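Local coordinates for protein tRNA threonylcarbamoyladenosine dehydratase (Escherichia coli, PDB 4D7A) that catalyses the ATP-dependent dehydration of threonylcarbamoyladenosine at position 37 of tRNAs to its cyclic form and can accept sulfur from the desulfurase CsdA in vitro, at residues D61-C66 with D106-P111. Residues are numbered along the deposited sequence; the frame is centred on the assembly and turned at random. Where two conformers were deposited one is given.
With AMP (adenosine monophosphate), chain K.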
loop_
_atom_site.group_PDB
_atom_site.type_symbol
_atom_site.label_atom_id
_atom_site.label_comp_id
_atom_site.label_asym_id
_atom_site.label_seq_id
_atom_site.Cartn_x
_atom_site.Cartn_y
_atom_site.Cartn_z
ATOM N N ASP B 61 -4.817 -19.944 2.246
ATOM C CA ASP B 61 -4.090 -19.796 3.508
ATOM C C ASP B 61 -4.837 -20.604 4.563
ATOM O O ASP B 61 -6.061 -20.694 4.497
ATOM C CB ASP B 61 -4.016 -18.318 3.936
ATOM C CG ASP B 61 -2.828 -18.016 4.840
ATOM O OD1 ASP B 61 -2.450 -18.872 5.678
ATOM O OD2 ASP B 61 -2.279 -16.895 4.727
ATOM N N MET B 62 -4.124 -21.189 5.527
ATOM C CA MET B 62 -4.809 -21.911 6.598
ATOM C C MET B 62 -4.644 -21.186 7.933
ATOM O O MET B 62 -5.168 -21.640 8.954
ATOM C CB MET B 62 -4.295 -23.369 6.743
ATOM C CG MET B 62 -5.305 -24.315 7.414
ATOM S SD MET B 62 -4.761 -26.002 7.802
ATOM C CE MET B 62 -4.114 -26.605 6.254
ATOM N N ASP B 63 -3.927 -20.062 7.942
ATOM C CA ASP B 63 -3.632 -19.379 9.204
ATOM C C ASP B 63 -4.786 -18.526 9.714
ATOM O O ASP B 63 -5.682 -18.147 8.960
ATOM C CB ASP B 63 -2.382 -18.499 9.076
ATOM C CG ASP B 63 -1.100 -19.273 9.290
ATOM O OD1 ASP B 63 -1.172 -20.504 9.486
ATOM O OD2 ASP B 63 -0.018 -18.650 9.267
ATOM N N ASP B 64 -4.743 -18.237 11.011
ATOM C CA ASP B 64 -5.734 -17.392 11.663
ATOM C C ASP B 64 -5.181 -15.986 11.896
ATOM O O ASP B 64 -3.964 -15.802 11.980
ATOM C CB ASP B 64 -6.149 -18.012 13.000
ATOM C CG ASP B 64 -6.841 -19.352 12.827
ATOM O OD1 ASP B 64 -7.497 -19.557 11.785
ATOM O OD2 ASP B 64 -6.718 -20.207 13.728
ATOM N N VAL B 65 -6.066 -15.001 12.019
ATOM C CA VAL B 65 -5.639 -13.640 12.351
ATOM C C VAL B 65 -5.093 -13.593 13.781
ATOM O O VAL B 65 -5.749 -14.054 14.710
ATOM C CB VAL B 65 -6.795 -12.626 12.209
ATOM C CG1 VAL B 65 -6.319 -11.217 12.572
ATOM C CG2 VAL B 65 -7.357 -12.647 10.782
ATOM N N CYS B 66 -3.890 -13.046 13.938
ATOM C CA CYS B 66 -3.255 -12.904 15.247
ATOM C C CYS B 66 -3.049 -11.428 15.581
ATOM O O CYS B 66 -2.905 -10.602 14.684
ATOM C CB CYS B 66 -1.917 -13.643 15.280
ATOM S SG CYS B 66 -1.051 -13.532 16.859
ATOM N N ASP B 106 -8.916 -23.214 2.417
ATOM C CA ASP B 106 -8.413 -23.216 3.786
ATOM C C ASP B 106 -7.372 -24.328 3.934
ATOM O O ASP B 106 -7.655 -25.398 4.480
ATOM C CB ASP B 106 -9.580 -23.399 4.765
ATOM C CG ASP B 106 -9.143 -23.393 6.213
ATOM O OD1 ASP B 106 -8.139 -22.730 6.540
ATOM O OD2 ASP B 106 -9.821 -24.049 7.029
ATOM N N ASP B 107 -6.171 -24.064 3.424
ATOM C CA ASP B 107 -5.120 -25.076 3.294
ATOM C C ASP B 107 -3.796 -24.387 2.991
ATOM O O ASP B 107 -3.776 -23.197 2.667
ATOM C CB ASP B 107 -5.469 -26.079 2.182
ATOM C CG ASP B 107 -4.781 -27.446 2.351
ATOM O OD1 ASP B 107 -3.992 -27.631 3.299
ATOM O OD2 ASP B 107 -5.019 -28.345 1.507
ATOM N N PHE B 108 -2.703 -25.139 3.092
ATOM C CA PHE B 108 -1.391 -24.686 2.635
ATOM C C PHE B 108 -1.001 -25.474 1.392
ATOM O O PHE B 108 -1.372 -26.637 1.263
ATOM C CB PHE B 108 -0.321 -24.901 3.707
ATOM C CG PHE B 108 -0.554 -24.133 4.971
ATOM C CD1 PHE B 108 -0.740 -22.757 4.949
ATOM C CD2 PHE B 108 -0.591 -24.797 6.191
ATOM C CE1 PHE B 108 -0.953 -22.057 6.129
ATOM C CE2 PHE B 108 -0.808 -24.104 7.372
ATOM C CZ PHE B 108 -0.988 -22.738 7.342
ATOM N N VAL B 109 -0.246 -24.850 0.495
ATOM C CA VAL B 109 0.246 -25.541 -0.698
ATOM C C VAL B 109 1.371 -26.493 -0.310
ATOM O O VAL B 109 2.244 -26.145 0.482
ATOM C CB VAL B 109 0.738 -24.538 -1.769
ATOM C CG1 VAL B 109 1.454 -25.253 -2.919
ATOM C CG2 VAL B 109 -0.428 -23.716 -2.289
ATOM N N THR B 110 1.313 -27.711 -0.828
ATOM C CA THR B 110 2.377 -28.695 -0.634
ATOM C C THR B 110 2.751 -29.280 -1.982
ATOM O O THR B 110 1.983 -29.164 -2.940
ATOM C CB THR B 110 1.949 -29.852 0.295
ATOM O OG1 THR B 110 1.054 -30.710 -0.417
ATOM C CG2 THR B 110 1.287 -29.339 1.552
ATOM N N PRO B 111 3.920 -29.942 -2.073
ATOM C CA PRO B 111 4.205 -30.647 -3.327
ATOM C C PRO B 111 3.091 -31.620 -3.716
ATOM O O PRO B 111 2.862 -31.867 -4.899
ATOM C CB PRO B 111 5.504 -31.391 -3.017
ATOM C CG PRO B 111 6.180 -30.532 -2.017
ATOM C CD PRO B 111 5.086 -29.935 -1.169
HETATM P P AMP K . 3.842 -12.800 6.957
HETATM O O1P AMP K . 3.558 -11.332 6.795
HETATM O O2P AMP K . 3.717 -13.248 8.398
HETATM O O3P AMP K . 5.154 -13.263 6.345
HETATM O "O5'" AMP K . 2.684 -13.566 6.151
HETATM C "C5'" AMP K . 2.885 -14.865 5.567
HETATM C "C4'" AMP K . 1.581 -15.561 5.214
HETATM O "O4'" AMP K . 1.811 -16.655 4.260
HETATM C "C3'" AMP K . 0.831 -16.183 6.407
HETATM O "O3'" AMP K . -0.547 -15.806 6.374
HETATM C "C2'" AMP K . 0.951 -17.693 6.155
HETATM O "O2'" AMP K . -0.095 -18.485 6.678
HETATM C "C1'" AMP K . 0.997 -17.750 4.636
HETATM N N9 AMP K . 1.524 -19.025 4.125
HETATM C C8 AMP K . 2.672 -19.597 4.545
HETATM N N7 AMP K . 2.888 -20.800 3.949
HETATM C C5 AMP K . 1.840 -21.034 3.140
HETATM C C6 AMP K . 1.444 -22.124 2.215
HETATM N N6 AMP K . 2.213 -23.214 2.050
HETATM N N1 AMP K . 0.290 -22.010 1.534
HETATM C C2 AMP K . -0.509 -20.929 1.709
HETATM N N3 AMP K . -0.218 -19.898 2.525
HETATM C C4 AMP K . 0.927 -19.879 3.267
#
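D61 OD1 accepts the backbone N of D63, lies within bonding distance of AMP O2' and comes near the edge of the F108 ring, 3.5 Å from CE1. The bond from D63 N is 3.0 Å long, nearly straight at 164° and from above the carboxylate plane, which closes an Asx turn, while AMP O2' lies 2.6 Å from OD1. That ribose hydroxyl is equally close to D63 OD2, so its one proton has two carboxylates to choose between. D61 OD2 takes AMP O3' at 2.6 Å and also receives the backbone N of I38, which fixes the carboxylate's rotation. D63 OD1 reaches the rim of F108 near the ring plane, its carboxylate turned almost perpendicular to the ring. Over one face sits M62 CB, 3.6 Å from the ring centroid and 18° off the normal, a CH-pi contact; SD makes an oblique Met-aromatic approach. With CG anti to the backbone N (chi1 -157°) and a bend at chi3, the methionine then runs alongside D107. The adenine meets the ring obliquely, CD1 of F108 lying 3.6 Å from AMP C6. Cutting F108 back to an alanine is likely to open a gap beside the adenine and leave M62 CB without the aromatic face it packs on. Next along the chain, V109 N donates to AMP N1 at 3.1 Å, and N6 returns a weak bond to V109 O. Acidic residues on the ribose diol after strand 56-60, with adenine read by backbone after strand 101-105, make this the nucleotide pocket of a Rossmann-like ThiF/MoeB fold.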